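Local coordinates for glycosylation Associate Protein 2 (Streptococcus agalactiae serotype V, PDB 6OYC) that probably takes part, as a member of the Gap123 complex, in the glycosylation and accessory Sec-dependent secretion of streptococcal surface glycoproteins, at residues T42-L47 against S78-V83; E311-M316 against T321-I326; E85-K90 against R120-G125. All blocks are in the same frame, centred on the assembly; numbering follows the deposited sequence.

Contact 1: residues T42-L47 against S78-V83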
loop_
_atom_site.group_PDB
_atom_site.type_symbol
_atom_site.label_atom_id
_atom_site.label_comp_id
_atom_site.label_asym_id
_atom_site.label_seq_id
_atom_site.Cartn_x
_atom_site.Cartn_y
_atom_site.Cartn_z
ATOM N N THR B 42 1.629 34.861 11.797
ATOM C CA THR B 42 2.117 34.178 12.998
ATOM C C THR B 42 2.832 32.875 12.665
ATOM O O THR B 42 3.906 32.591 13.209
ATOM C CB THR B 42 0.968 33.898 13.955
ATOM O OG1 THR B 42 0.399 35.143 14.368
ATOM C CG2 THR B 42 1.491 33.195 15.180
ATOM N N GLU B 43 2.265 32.071 11.775
ATOM C CA GLU B 43 2.897 30.796 11.467
ATOM C C GLU B 43 4.218 31.000 10.738
ATOM O O GLU B 43 5.213 30.334 11.042
ATOM C CB GLU B 43 1.945 29.925 10.652
ATOM C CG GLU B 43 2.429 28.508 10.439
ATOM C CD GLU B 43 2.573 27.686 11.740
ATOM O OE1 GLU B 43 2.056 28.091 12.804
ATOM O OE2 GLU B 43 3.199 26.613 11.679
ATOM N N ASN B 44 4.251 31.915 9.773
ATOM C CA ASN B 44 5.503 32.176 9.070
ATOM C C ASN B 44 6.549 32.790 10.003
ATOM O O ASN B 44 7.734 32.462 9.915
ATOM C CB ASN B 44 5.243 33.076 7.854
ATOM C CG ASN B 44 4.764 32.288 6.628
ATOM O OD1 ASN B 44 4.970 31.079 6.529
ATOM N ND2 ASN B 44 4.115 32.973 5.703
ATOM N N ASN B 45 6.142 33.682 10.904
ATOM C CA ASN B 45 7.079 34.135 11.923
ATOM C C ASN B 45 7.640 32.940 12.685
ATOM O O ASN B 45 8.863 32.768 12.783
ATOM C CB ASN B 45 6.399 35.122 12.875
ATOM C CG ASN B 45 6.318 36.521 12.298
ATOM O OD1 ASN B 45 6.942 36.818 11.274
ATOM N ND2 ASN B 45 5.535 37.392 12.942
ATOM N N TYR B 46 6.750 32.069 13.181
ATOM C CA TYR B 46 7.198 30.886 13.912
ATOM C C TYR B 46 8.143 30.034 13.071
ATOM O O TYR B 46 9.179 29.578 13.565
ATOM C CB TYR B 46 5.993 30.065 14.382
ATOM C CG TYR B 46 6.372 28.748 15.013
ATOM C CD1 TYR B 46 7.098 28.699 16.213
ATOM C CD2 TYR B 46 6.026 27.551 14.411
ATOM C CE1 TYR B 46 7.457 27.486 16.784
ATOM C CE2 TYR B 46 6.376 26.327 14.983
ATOM C CZ TYR B 46 7.088 26.298 16.165
ATOM O OH TYR B 46 7.430 25.080 16.712
ATOM N N LEU B 47 7.821 29.821 11.793
ATOM C CA LEU B 47 8.703 29.010 10.953
ATOM C C LEU B 47 10.055 29.683 10.751
ATOM O O LEU B 47 11.101 29.020 10.807
ATOM C CB LEU B 47 8.057 28.738 9.599
ATOM C CG LEU B 47 6.843 27.807 9.566
ATOM C CD1 LEU B 47 6.227 27.839 8.169
ATOM C CD2 LEU B 47 7.184 26.361 9.998
ATOM N N SER B 78 -2.430 27.020 1.759
ATOM C CA SER B 78 -1.923 25.930 0.939
ATOM C C SER B 78 -0.470 25.598 1.251
ATOM O O SER B 78 -0.079 24.429 1.183
ATOM C CB SER B 78 -2.082 26.305 -0.532
ATOM O OG SER B 78 -1.394 25.397 -1.358
ATOM N N SER B 79 0.345 26.599 1.604
ATOM C CA SER B 79 1.754 26.325 1.867
ATOM C C SER B 79 1.959 25.476 3.117
ATOM O O SER B 79 3.020 24.861 3.266
ATOM C CB SER B 79 2.540 27.639 2.005
ATOM O OG SER B 79 2.262 28.278 3.253
ATOM N N PHE B 80 0.977 25.427 4.020
ATOM C CA PHE B 80 1.168 24.822 5.330
ATOM C C PHE B 80 0.677 23.379 5.438
ATOM O O PHE B 80 0.898 22.764 6.480
ATOM C CB PHE B 80 0.458 25.664 6.406
ATOM C CG PHE B 80 0.901 27.098 6.444
ATOM C CD1 PHE B 80 2.127 27.448 7.014
ATOM C CD2 PHE B 80 0.096 28.105 5.908
ATOM C CE1 PHE B 80 2.543 28.778 7.041
ATOM C CE2 PHE B 80 0.508 29.435 5.936
ATOM C CZ PHE B 80 1.735 29.774 6.504
ATOM N N PHE B 81 0.010 22.825 4.423
ATOM C CA PHE B 81 -0.625 21.517 4.564
ATOM C C PHE B 81 -0.422 20.674 3.313
ATOM O O PHE B 81 -0.437 21.191 2.194
ATOM C CB PHE B 81 -2.130 21.657 4.863
ATOM C CG PHE B 81 -2.412 22.247 6.217
ATOM C CD1 PHE B 81 -2.310 21.463 7.370
ATOM C CD2 PHE B 81 -2.733 23.600 6.347
ATOM C CE1 PHE B 81 -2.533 22.014 8.627
ATOM C CE2 PHE B 81 -2.969 24.156 7.587
ATOM C CZ PHE B 81 -2.863 23.361 8.742
ATOM N N GLU B 82 -0.240 19.375 3.520
ATOM C CA GLU B 82 -0.028 18.401 2.462
ATOM C C GLU B 82 -1.360 17.807 2.029
ATOM O O GLU B 82 -2.378 17.948 2.704
ATOM C CB GLU B 82 0.902 17.279 2.942
ATOM C CG GLU B 82 2.277 17.751 3.337
ATOM C CD GLU B 82 3.056 18.260 2.138
ATOM O OE1 GLU B 82 3.300 17.454 1.202
ATOM O OE2 GLU B 82 3.405 19.463 2.124
ATOM N N VAL B 83 -1.333 17.090 0.908
ATOM C CA VAL B 83 -2.523 16.367 0.487
ATOM C C VAL B 83 -3.003 15.410 1.594
ATOM O O VAL B 83 -2.219 14.932 2.431
ATOM C CB VAL B 83 -2.244 15.617 -0.826
ATOM C CG1 VAL B 83 -2.115 16.628 -1.986
ATOM C CG2 VAL B 83 -0.984 14.748 -0.693
#
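F80 carries this contact almost alone, reaching from the 78-83 segment to E43, N44 and L47 on one side of helix 36-52. At the start of that segment the backbone is pinned by S78 O, which accepts a hydrogen bond from K105 NZ. S79 comes next and folds back on its neighbour, its OG standing 3.3 Å above the centre of the F80 ring. E43 CG comes in obliquely from the opposite side of the plane to S79 OG, 3.4 Å from F80 CE1. With E43 CG set opposite the backbone N (chi1 -172°) and a bend at chi2, the methylenes pass along F80 while the carboxylate turns away from the ring to a salt bridge between OE1 and R58 NH2. It is CB and CG that touch the ring; the carboxylate plane stands 83° from that of the ring.

Near the plane of the ring, at its outer edge, N44 OD1 approaches F80 CE1 to 3.4 Å, and the amide is inclined to the ring by 39°. L47 CD1 joins the same edge at 4.0 Å from F80 CE1, the apolar member of the trio. F39, one turn before E43, adds an edge-to-face ring pair with F80. After F80, F81 directs its side chain onto I60, and E82 N is held by E85 OE1 as the chain turns toward strand 86-89. A loop aromatic seated on a helix in this way belongs to the layered packing of an alpha/beta domain with a parallel sheet, here of flavodoxin-like strand order.

Contact 2: residues E311-M316 against T321-I326; sequences EGFWMM and TPFMLI
The F323 ring is met on one face by M316 and at its edge by F313. M316 CB makes a CH-pi contact, 4.0 Å from the ring centroid and 29° off the normal; the carbonyl carbon of M316 stands over the centre of a face as well, 4.1 Å above the plane. F313 CE1 comes to the F323 edge at CZ, 4.2 Å away, while T321 O lies in the ring plane at the rim. Seen from F313, F323 CZ arrives obliquely, whereas L325 CD1 sits near the plane at the edge, 4.1 Å from F313 CD1. Within the helix, F313 also lays CD2 over a face of the W314 ring, and W314 CE2 lies in the plane of F313.

F323 CB already points toward the helix, and CG, lying between the backbone N and the carbonyl carbon (chi1 71°), sets the ring under M316. M316 CG, opposite its carbonyl carbon (chi1 -59°), rests on L325 CD2 at 3.8 Å. The other methyl of L325, CD1, nestles against F313 CA at 3.9 Å, so the two branches of one leucine serve two residues of the first helical turn. That turn starts with G312 as N-cap and is closed by M316 N bonding to G312 O. E311 sends its carboxylate away from this apolar interface, and OE1 accepts a hydrogen bond from G303 N, not far from, though not touching, a Ser-His-Asp arrangement that resembles a hydrolase triad but whose role is unconfirmed.

Helix 313-318 thus packs on strand 323-327 within a beta-alpha-beta unit that begins with the adjacent, parallel strand 297-301, an arrangement characteristic of the alpha/beta hydrolase fold.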
loop_
_atom_site.group_PDB
_atom_site.type_symbol
_atom_site.label_atom_id
_atom_site.label_comp_id
_atom_site.label_asym_id
_atom_site.label_seq_id
_atom_site.Cartn_x
_atom_site.Cartn_y
_atom_site.Cartn_z
ATOM N N GLU B 311 6.993 1.349 -1.265
ATOM C CA GLU B 311 8.359 1.748 -1.564
ATOM C C GLU B 311 8.384 3.029 -2.387
ATOM O O GLU B 311 7.501 3.274 -3.216
ATOM C CB GLU B 311 9.071 0.670 -2.365
ATOM C CG GLU B 311 9.951 -0.225 -1.580
ATOM C CD GLU B 311 10.729 -1.159 -2.481
ATOM O OE1 GLU B 311 10.653 -1.007 -3.734
ATOM O OE2 GLU B 311 11.409 -2.047 -1.928
ATOM N N GLY B 312 9.426 3.833 -2.175
ATOM C CA GLY B 312 9.729 4.916 -3.092
ATOM C C GLY B 312 8.918 6.176 -2.929
ATOM O O GLY B 312 8.805 6.945 -3.887
ATOM N N PHE B 313 8.352 6.421 -1.746
ATOM C CA PHE B 313 7.624 7.663 -1.504
ATOM C C PHE B 313 8.516 8.883 -1.718
ATOM O O PHE B 313 8.181 9.797 -2.477
ATOM C CB PHE B 313 7.067 7.666 -0.084
ATOM C CG PHE B 313 6.285 8.910 0.268
ATOM C CD1 PHE B 313 4.981 9.077 -0.178
ATOM C CD2 PHE B 313 6.854 9.903 1.049
ATOM C CE1 PHE B 313 4.251 10.202 0.155
ATOM C CE2 PHE B 313 6.139 11.047 1.384
ATOM C CZ PHE B 313 4.831 11.196 0.936
ATOM N N TRP B 314 9.649 8.931 -1.029
ATOM C CA TRP B 314 10.448 10.145 -1.090
ATOM C C TRP B 314 11.078 10.331 -2.466
ATOM O O TRP B 314 11.197 11.461 -2.949
ATOM C CB TRP B 314 11.497 10.121 0.011
ATOM C CG TRP B 314 10.877 10.241 1.351
ATOM C CD1 TRP B 314 10.830 9.281 2.332
ATOM C CD2 TRP B 314 10.197 11.385 1.875
ATOM N NE1 TRP B 314 10.157 9.764 3.431
ATOM C CE2 TRP B 314 9.761 11.052 3.179
ATOM C CE3 TRP B 314 9.903 12.652 1.365
ATOM C CZ2 TRP B 314 9.055 11.941 3.981
ATOM C CZ3 TRP B 314 9.205 13.543 2.167
ATOM C CH2 TRP B 314 8.792 13.183 3.467
ATOM N N MET B 315 11.461 9.238 -3.125
ATOM C CA MET B 315 12.030 9.354 -4.462
ATOM C C MET B 315 11.027 9.945 -5.437
ATOM O O MET B 315 11.377 10.804 -6.253
ATOM C CB MET B 315 12.500 7.989 -4.948
ATOM C CG MET B 315 12.914 7.962 -6.405
ATOM S SD MET B 315 13.313 6.280 -6.898
ATOM C CE MET B 315 11.677 5.573 -7.091
ATOM N N MET B 316 9.770 9.496 -5.371
ATOM C CA MET B 316 8.759 10.001 -6.292
ATOM C C MET B 316 8.268 11.381 -5.890
ATOM O O MET B 316 7.820 12.149 -6.749
ATOM C CB MET B 316 7.582 9.031 -6.377
ATOM C CG MET B 316 7.978 7.645 -6.831
ATOM S SD MET B 316 8.872 7.656 -8.410
ATOM C CE MET B 316 7.505 7.919 -9.542
ATOM N N THR B 321 6.402 15.801 -9.655
ATOM C CA THR B 321 5.406 15.393 -10.628
ATOM C C THR B 321 4.272 14.644 -9.926
ATOM O O THR B 321 4.460 14.123 -8.821
ATOM C CB THR B 321 6.077 14.501 -11.689
ATOM O OG1 THR B 321 5.190 14.277 -12.792
ATOM C CG2 THR B 321 6.484 13.163 -11.083
ATOM N N PRO B 322 3.070 14.604 -10.506
ATOM C CA PRO B 322 2.018 13.756 -9.924
ATOM C C PRO B 322 2.457 12.307 -9.952
ATOM O O PRO B 322 3.073 11.855 -10.922
ATOM C CB PRO B 322 0.806 13.993 -10.831
ATOM C CG PRO B 322 1.109 15.284 -11.556
ATOM C CD PRO B 322 2.593 15.384 -11.660
ATOM N N PHE B 323 2.149 11.572 -8.877
ATOM C CA PHE B 323 2.693 10.224 -8.770
ATOM C C PHE B 323 1.763 9.271 -8.029
ATOM O O PHE B 323 0.931 9.663 -7.201
ATOM C CB PHE B 323 4.082 10.227 -8.113
ATOM C CG PHE B 323 4.096 10.551 -6.637
ATOM C CD1 PHE B 323 4.166 11.862 -6.204
ATOM C CD2 PHE B 323 4.112 9.525 -5.683
ATOM C CE1 PHE B 323 4.223 12.170 -4.854
ATOM C CE2 PHE B 323 4.174 9.815 -4.317
ATOM C CZ PHE B 323 4.225 11.139 -3.898
ATOM N N MET B 324 1.930 8.000 -8.354
ATOM C CA MET B 324 1.168 6.914 -7.776
ATOM C C MET B 324 2.150 5.846 -7.326
ATOM O O MET B 324 3.139 5.577 -8.018
ATOM C CB MET B 324 0.178 6.353 -8.790
ATOM C CG MET B 324 -0.902 5.472 -8.223
ATOM S SD MET B 324 -2.048 5.025 -9.547
ATOM C CE MET B 324 -2.983 3.688 -8.793
ATOM N N LEU B 325 1.900 5.274 -6.148
ATOM C CA LEU B 325 2.647 4.121 -5.660
ATOM C C LEU B 325 1.727 2.910 -5.583
ATOM O O LEU B 325 0.541 3.037 -5.267
ATOM C CB LEU B 325 3.258 4.392 -4.291
ATOM C CG LEU B 325 3.886 5.768 -4.087
ATOM C CD1 LEU B 325 4.354 5.889 -2.638
ATOM C CD2 LEU B 325 5.046 5.984 -5.074
ATOM N N ILE B 326 2.275 1.738 -5.884
ATOM C CA ILE B 326 1.550 0.471 -5.868
ATOM C C ILE B 326 2.435 -0.552 -5.165
ATOM O O ILE B 326 3.609 -0.707 -5.522
ATOM C CB ILE B 326 1.188 -0.000 -7.293
ATOM C CG1 ILE B 326 0.777 1.198 -8.171
ATOM C CG2 ILE B 326 0.099 -1.072 -7.260
ATOM C CD1 ILE B 326 0.076 0.834 -9.455
#

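Contact 3: residues E85-K90 against R120-G125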
loop_
_atom_site.group_PDB
_atom_site.type_symbol
_atom_site.label_atom_id
_atom_site.label_comp_id
_atom_site.label_asym_id
_atom_site.label_seq_id
_atom_site.Cartn_x
_atom_site.Cartn_y
_atom_site.Cartn_z
ATOM N N GLU B 85 -4.307 15.924 4.243
ATOM C CA GLU B 85 -4.303 16.520 5.573
ATOM C C GLU B 85 -5.460 17.477 5.785
ATOM O O GLU B 85 -5.572 18.072 6.858
ATOM C CB GLU B 85 -2.982 17.249 5.842
ATOM C CG GLU B 85 -1.801 16.300 6.007
ATOM C CD GLU B 85 -0.517 17.009 6.440
ATOM O OE1 GLU B 85 -0.489 18.264 6.473
ATOM O OE2 GLU B 85 0.470 16.298 6.722
ATOM N N VAL B 86 -6.322 17.651 4.793
ATOM C CA VAL B 86 -7.396 18.628 4.862
ATOM C C VAL B 86 -8.713 17.881 4.990
ATOM O O VAL B 86 -8.916 16.838 4.349
ATOM C CB VAL B 86 -7.378 19.552 3.625
ATOM C CG1 VAL B 86 -8.527 20.569 3.677
ATOM C CG2 VAL B 86 -6.030 20.256 3.556
ATOM N N PHE B 87 -9.608 18.412 5.826
ATOM C CA PHE B 87 -10.858 17.732 6.124
ATOM C C PHE B 87 -12.034 18.683 5.982
ATOM O O PHE B 87 -11.970 19.841 6.405
ATOM C CB PHE B 87 -10.791 17.124 7.536
ATOM C CG PHE B 87 -9.786 16.031 7.637
ATOM C CD1 PHE B 87 -8.436 16.329 7.821
ATOM C CD2 PHE B 87 -10.170 14.702 7.504
ATOM C CE1 PHE B 87 -7.479 15.319 7.881
ATOM C CE2 PHE B 87 -9.223 13.687 7.575
ATOM C CZ PHE B 87 -7.869 13.997 7.765
ATOM N N TYR B 88 -13.127 18.171 5.416
ATOM C CA TYR B 88 -14.220 19.011 4.968
ATOM C C TYR B 88 -15.491 18.172 5.008
ATOM O O TYR B 88 -15.424 16.967 4.734
ATOM C CB TYR B 88 -13.931 19.524 3.549
ATOM C CG TYR B 88 -14.986 20.421 2.931
ATOM C CD1 TYR B 88 -14.938 21.800 3.107
ATOM C CD2 TYR B 88 -16.009 19.893 2.140
ATOM C CE1 TYR B 88 -15.898 22.634 2.541
ATOM C CE2 TYR B 88 -16.978 20.725 1.561
ATOM C CZ TYR B 88 -16.907 22.094 1.764
ATOM O OH TYR B 88 -17.841 22.938 1.211
ATOM N N PRO B 89 -16.634 18.750 5.371
ATOM C CA PRO B 89 -17.828 17.923 5.590
ATOM C C PRO B 89 -18.256 17.205 4.321
ATOM O O PRO B 89 -18.242 17.772 3.222
ATOM C CB PRO B 89 -18.883 18.936 6.050
ATOM C CG PRO B 89 -18.095 20.084 6.560
ATOM C CD PRO B 89 -16.902 20.168 5.669
ATOM N N LYS B 90 -18.599 15.923 4.484
ATOM C CA LYS B 90 -19.109 15.144 3.363
ATOM C C LYS B 90 -20.420 15.734 2.848
ATOM O O LYS B 90 -20.687 15.699 1.644
ATOM C CB LYS B 90 -19.273 13.673 3.774
ATOM C CG LYS B 90 -20.030 12.822 2.752
ATOM C CD LYS B 90 -19.915 11.314 3.014
ATOM C CE LYS B 90 -18.912 10.630 2.066
ATOM N NZ LYS B 90 -19.357 10.602 0.634
ATOM N N ARG B 120 -11.381 11.197 17.217
ATOM C CA ARG B 120 -10.696 9.936 17.490
ATOM C C ARG B 120 -9.772 9.551 16.338
ATOM O O ARG B 120 -8.650 9.080 16.561
ATOM C CB ARG B 120 -11.733 8.833 17.743
ATOM C CG ARG B 120 -11.208 7.602 18.450
ATOM C CD ARG B 120 -10.763 7.959 19.860
ATOM N NE ARG B 120 -10.365 6.809 20.670
ATOM C CZ ARG B 120 -9.754 6.926 21.850
ATOM N NH1 ARG B 120 -9.471 8.132 22.335
ATOM N NH2 ARG B 120 -9.418 5.846 22.538
ATOM N N GLN B 121 -10.231 9.744 15.097
ATOM C CA GLN B 121 -9.407 9.445 13.924
ATOM C C GLN B 121 -8.167 10.334 13.867
ATOM O O GLN B 121 -7.069 9.867 13.548
ATOM C CB GLN B 121 -10.223 9.615 12.645
ATOM C CG GLN B 121 -11.333 8.597 12.457
ATOM C CD GLN B 121 -12.227 8.944 11.259
ATOM O OE1 GLN B 121 -12.712 10.066 11.133
ATOM N NE2 GLN B 121 -12.427 7.984 10.377
ATOM N N PHE B 122 -8.331 11.629 14.130
ATOM C CA PHE B 122 -7.165 12.498 14.287
ATOM C C PHE B 122 -6.215 11.918 15.335
ATOM O O PHE B 122 -5.017 11.703 15.076
ATOM C CB PHE B 122 -7.611 13.913 14.697
ATOM C CG PHE B 122 -8.184 14.743 13.574
ATOM C CD1 PHE B 122 -8.218 14.263 12.264
ATOM C CD2 PHE B 122 -8.672 16.026 13.829
ATOM C CE1 PHE B 122 -8.742 15.061 11.223
ATOM C CE2 PHE B 122 -9.201 16.822 12.806
ATOM C CZ PHE B 122 -9.243 16.338 11.508
ATOM N N TYR B 123 -6.755 11.631 16.526
ATOM C CA TYR B 123 -5.930 11.209 17.656
ATOM C C TYR B 123 -5.084 9.983 17.317
ATOM O O TYR B 123 -3.923 9.889 17.723
ATOM C CB TYR B 123 -6.819 10.913 18.863
ATOM C CG TYR B 123 -6.059 10.852 20.169
ATOM C CD1 TYR B 123 -5.195 11.878 20.528
ATOM C CD2 TYR B 123 -6.208 9.782 21.045
ATOM C CE1 TYR B 123 -4.503 11.853 21.709
ATOM C CE2 TYR B 123 -5.508 9.748 22.251
ATOM C CZ TYR B 123 -4.655 10.792 22.565
ATOM O OH TYR B 123 -3.944 10.797 23.731
ATOM N N LYS B 124 -5.630 9.034 16.566
ATOM C CA LYS B 124 -4.918 7.776 16.392
ATOM C C LYS B 124 -4.566 7.474 14.947
ATOM O O LYS B 124 -4.001 6.407 14.679
ATOM C CB LYS B 124 -5.727 6.629 17.015
ATOM C CG LYS B 124 -5.773 6.744 18.562
ATOM C CD LYS B 124 -5.988 5.399 19.248
ATOM C CE LYS B 124 -6.017 5.556 20.777
ATOM N NZ LYS B 124 -6.340 4.255 21.484
ATOM N N GLY B 125 -4.831 8.404 14.016
ATOM C CA GLY B 125 -4.665 8.111 12.605
ATOM C C GLY B 125 -3.736 9.028 11.837
ATOM O O GLY B 125 -3.605 8.869 10.622
#
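F87, in extended conformation on strand 86-89, faces F122 on helix 115-125 with their CA atoms 10.4 Å apart, a gap bridged by two aromatic side chains. The F87 side chain leaves the strand toward the helix; F122 starts off to one side, but its ring end comes nearer. What results is a T-shaped pair, with the edge of F122 presented to the face of F87. The ring centroids are 4.9 Å apart and the planes make an angle of 72°.

One atom does most of the touching. F122 CE1 sits 3.5 Å above the F87 plane, over its centre, and is therefore at similar distances from all six carbons; F87 CE1, at 3.6 Å, is among the nearest. F122 CZ takes the second place, 3.8 Å from F87 CD1. In F122 chi2 is -4°, an uncommon value that eclipses CD1 with CA and puts the CA-CB bond nearly in the ring plane; in this rotation CE1 and CZ are the atoms turned to F87. F87 CG in turn lies in the plane of the F122 ring. Since the C-H edge of one ring carries partial positive charge and the face of the other is electron-rich, the geometry is probably favourable as well as compact.

The pair is buried. A62 of strand 62-65 touches both rings, and L64 touches F87. Elsewhere on helix 115-125, R120 and K124 form salt bridges to E233. Q121 OE1 binds a glycerol molecule, probably from the crystallisation liquor. Strand 86-89 itself runs between the parallel strands 62-65 and 108-110, and helix 115-125 lies over the face of the sheet to which F87 points.

In the fold
From the N terminus, the chain first meets contact 1, where residues 78-83 return to helix 36-52 after strand 62-65 and so close a loop of about thirty residues. Contact 3 opens almost at once at residue 85 and closes at helix 115-125, around an excursion that includes helix 96-104 and strand 108-110. Both lie in the N-terminal domain with the parallel sheet, centres about 18 Å apart: contact 1 joins a helix to a loop, contact 3 a strand to a helix. The chain then builds the antiparallel sheets before contact 2 closes a very short loop by laying helix 313-318 on strand 323-327 of the mixed sheet, centres about 23 Å from each of the others. The three follow in series; none nests or crosses.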